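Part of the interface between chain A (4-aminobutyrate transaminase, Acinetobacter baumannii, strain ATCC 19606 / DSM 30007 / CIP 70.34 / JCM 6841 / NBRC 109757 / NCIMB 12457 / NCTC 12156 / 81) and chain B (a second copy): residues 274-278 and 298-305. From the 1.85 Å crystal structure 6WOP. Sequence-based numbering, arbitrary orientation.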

ATOM      1  N   GLY A 274      36.239  -2.348  -1.387  1.00 15.40           N
ATOM      2  CA  GLY A 274      36.219  -3.676  -0.822  1.00 16.31           C
ATOM      3  C   GLY A 274      35.775  -3.758   0.643  1.00 15.83           C
ATOM      4  O   GLY A 274      35.935  -4.843   1.255  1.00 17.76           O
ATOM      5  N   PHE A 275      35.233  -2.664   1.217  1.00 13.21           N
ATOM      6  CA  PHE A 275      34.720  -2.705   2.594  1.00 15.47           C
ATOM      7  C   PHE A 275      33.327  -2.077   2.644  1.00 14.54           C
ATOM      8  O   PHE A 275      33.074  -1.120   1.908  1.00 17.41           O
ATOM      9  CB  PHE A 275      35.638  -1.917   3.532  1.00 15.36           C
ATOM     10  CG  PHE A 275      37.032  -2.524   3.658  1.00 15.10           C
ATOM     11  CD1 PHE A 275      38.021  -2.219   2.756  1.00 13.63           C
ATOM     12  CD2 PHE A 275      37.300  -3.423   4.683  1.00 16.14           C
ATOM     13  CE1 PHE A 275      39.300  -2.833   2.818  1.00 13.91           C
ATOM     14  CE2 PHE A 275      38.605  -4.041   4.777  1.00 14.19           C
ATOM     15  CZ  PHE A 275      39.579  -3.732   3.838  1.00 15.55           C
ATOM     16  N   PRO A 276      32.442  -2.526   3.540  1.00 17.35           N
ATOM     17  CA  PRO A 276      31.020  -2.087   3.441  1.00 14.01           C
ATOM     18  C   PRO A 276      30.844  -0.645   3.885  1.00 15.98           C
ATOM     19  O   PRO A 276      31.027  -0.305   5.072  1.00 14.57           O
ATOM     20  CB  PRO A 276      30.269  -3.057   4.360  1.00 13.70           C
ATOM     21  CG  PRO A 276      31.104  -4.318   4.327  1.00 17.02           C
ATOM     22  CD  PRO A 276      32.558  -3.780   4.309  1.00 16.66           C
ATOM     23  N   ILE A 277      30.416   0.191   2.928  1.00 17.40           N
ATOM     24  CA  ILE A 277      29.997   1.560   3.204  1.00 15.20           C
ATOM     25  C   ILE A 277      29.216   2.045   1.994  1.00 14.69           C
ATOM     26  O   ILE A 277      29.459   1.599   0.868  1.00 13.11           O
ATOM     27  CB  ILE A 277      31.232   2.464   3.471  1.00 15.67           C
ATOM     28  CG1 ILE A 277      30.828   3.916   3.782  1.00 17.00           C
ATOM     29  CG2 ILE A 277      32.198   2.454   2.258  1.00 16.15           C
ATOM     30  CD1 ILE A 277      31.986   4.813   4.419  1.00 13.15           C
ATOM     31  N   SER A 278      28.355   3.052   2.209  1.00 13.77           N
ATOM     32  CA  SER A 278      27.549   3.705   1.162  1.00 13.54           C
ATOM     33  C   SER A 278      27.402   5.162   1.548  1.00 15.80           C
ATOM     34  O   SER A 278      27.872   5.579   2.616  1.00 15.38           O
ATOM     35  CB  SER A 278      26.153   3.081   1.031  1.00 11.77           C
ATOM     36  OG  SER A 278      25.380   3.382   2.187  1.00 17.54           O
TER
ATOM     37  N   THR B 298      25.454  -7.253  -2.306  1.00 17.67           N
ATOM     38  CA  THR B 298      26.839  -6.965  -2.615  1.00 15.84           C
ATOM     39  C   THR B 298      27.731  -7.232  -1.413  1.00 20.74           C
ATOM     40  O   THR B 298      28.680  -8.032  -1.487  1.00 20.30           O
ATOM     41  CB  THR B 298      26.960  -5.510  -3.111  1.00 18.42           C
ATOM     42  OG1 THR B 298      26.180  -5.431  -4.332  1.00 23.06           O
ATOM     43  CG2 THR B 298      28.408  -5.222  -3.430  1.00 13.90           C
ATOM     44  N   TYR B 299      27.449  -6.584  -0.299  1.00 17.63           N
ATOM     45  CA  TYR B 299      28.331  -6.681   0.858  1.00 15.99           C
ATOM     46  C   TYR B 299      28.011  -7.845   1.803  1.00 18.50           C
ATOM     47  O   TYR B 299      28.756  -8.062   2.761  1.00 22.70           O
ATOM     48  CB  TYR B 299      28.192  -5.397   1.689  1.00 15.21           C
ATOM     49  CG  TYR B 299      28.803  -4.150   1.055  1.00 15.00           C
ATOM     50  CD1 TYR B 299      30.069  -4.194   0.422  1.00 18.13           C
ATOM     51  CD2 TYR B 299      28.204  -2.927   1.224  1.00 15.71           C
ATOM     52  CE1 TYR B 299      30.648  -3.015  -0.066  1.00 18.82           C
ATOM     53  CE2 TYR B 299      28.752  -1.746   0.670  1.00 17.92           C
ATOM     54  CZ  TYR B 299      29.972  -1.812   0.032  1.00 19.76           C
ATOM     55  OH  TYR B 299      30.539  -0.634  -0.484  1.00 15.41           O
ATOM     56  N   ALA B 300      26.911  -8.538   1.587  1.00 18.18           N
ATOM     57  CA  ALA B 300      26.424  -9.586   2.495  1.00 15.24           C
ATOM     58  C   ALA B 300      27.545 -10.555   2.831  1.00 16.91           C
ATOM     59  O   ALA B 300      28.308 -10.947   1.952  1.00 17.95           O
ATOM     60  CB  ALA B 300      25.290 -10.362   1.791  1.00 15.10           C
ATOM     61  N   GLY B 301      27.643 -10.965   4.093  1.00 15.91           N
ATOM     62  CA  GLY B 301      28.669 -11.978   4.386  1.00 13.68           C
ATOM     63  C   GLY B 301      30.085 -11.527   4.115  1.00 17.27           C
ATOM     64  O   GLY B 301      30.912 -12.314   3.600  1.00 16.98           O
ATOM     65  N   SER B 302      30.387 -10.254   4.417  1.00 16.22           N
ATOM     66  CA  SER B 302      31.705  -9.715   4.070  1.00 18.45           C
ATOM     67  C   SER B 302      32.825 -10.630   4.611  1.00 19.77           C
ATOM     68  O   SER B 302      32.793 -11.001   5.784  1.00 16.93           O
ATOM     69  CB  SER B 302      31.801  -8.309   4.676  1.00 23.06           C
ATOM     70  OG  SER B 302      33.106  -7.754   4.588  1.00 22.45           O
ATOM     71  N   PRO B 303      33.842 -11.005   3.793  1.00 19.15           N
ATOM     72  CA  PRO B 303      34.930 -11.912   4.279  1.00 16.89           C
ATOM     73  C   PRO B 303      35.608 -11.405   5.541  1.00 19.14           C
ATOM     74  O   PRO B 303      35.946 -12.211   6.417  1.00 19.13           O
ATOM     75  CB  PRO B 303      35.902 -11.938   3.099  1.00 17.52           C
ATOM     76  CG  PRO B 303      35.068 -11.682   1.918  1.00 20.98           C
ATOM     77  CD  PRO B 303      33.917 -10.733   2.364  1.00 18.97           C
ATOM     78  N   ILE B 304      35.769 -10.082   5.664  1.00 19.57           N
ATOM     79  CA  ILE B 304      36.358  -9.471   6.871  1.00 19.32           C
ATOM     80  C   ILE B 304      35.479  -9.761   8.095  1.00 19.88           C
ATOM     81  O   ILE B 304      35.957 -10.153   9.168  1.00 17.14           O
ATOM     82  CB  ILE B 304      36.513  -7.946   6.646  1.00 22.07           C
ATOM     83  CG1 ILE B 304      37.529  -7.604   5.531  1.00 28.00           C
ATOM     84  CG2 ILE B 304      36.797  -7.195   7.910  1.00 21.46           C
ATOM     85  CD1 ILE B 304      38.870  -8.292   5.667  1.00 28.04           C
ATOM     86  N   ALA B 305      34.184  -9.456   7.983  1.00 17.80           N
ATOM     87  CA  ALA B 305      33.281  -9.632   9.094  1.00 16.16           C
ATOM     88  C   ALA B 305      32.965 -11.097   9.342  1.00 14.90           C
ATOM     89  O   ALA B 305      32.613 -11.463  10.482  1.00 14.46           O
ATOM     90  CB  ALA B 305      31.987  -8.793   8.829  1.00 18.60           C
TER

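The most distinctive feature of this contact is a proline lying on a tyrosine: CA of A:Pro276 sits 3.4 Å from the centroid of the B:Tyr299 ring and only 6° off the ring normal, so that the alpha carbon is almost exactly over the centre of one face. This is CH-pi geometry. The alpha C-H of an amino acid is somewhat polarized by the flanking amide groups, and an aromatic face offers electron density to receive it. Proline suits the position because its compact ring adds apolar surface beside the alpha carbon; its CB approaches CD2 of B:Tyr299 at 3.8 Å.

The tyrosine does more than supply a face. Its CA-to-CB bond points toward chain A, and with chi1 in the m well the ring reaches across the alpha carbon of A:Pro276 to place its hydroxyl beside the backbone. There OH of B:Tyr299 donates a hydrogen bond to O of A:Ile277, at 2.8 Å. Tyrosine suits the place because it joins an aromatic face to a hydroxyl at the far end of the ring, so one side chain serves both contacts. Because the acceptor is a main-chain carbonyl, the bond does not depend on the isoleucine side chain, whose CA-to-CB bond points away from chain B.

A second apolar contact lies farther along. The CA-to-CB bond of A:Phe275 also points away, yet its long side chain, with chi1 in the m well, brings the end of the ring back within reach of chain B: CE2 meets CG1 of B:Ile304 at 3.8 Å. A large, flat ring can span this distance, and the branched isoleucine gives it a hydrocarbon partner.

Between these contacts, OG of B:Ser302 comes within 4.0 Å of CG of A:Pro276, a van der Waals approach. Serine is a common N-cap residue, and B:Ser302 occupies that position just before the helix that carries B:Ile304.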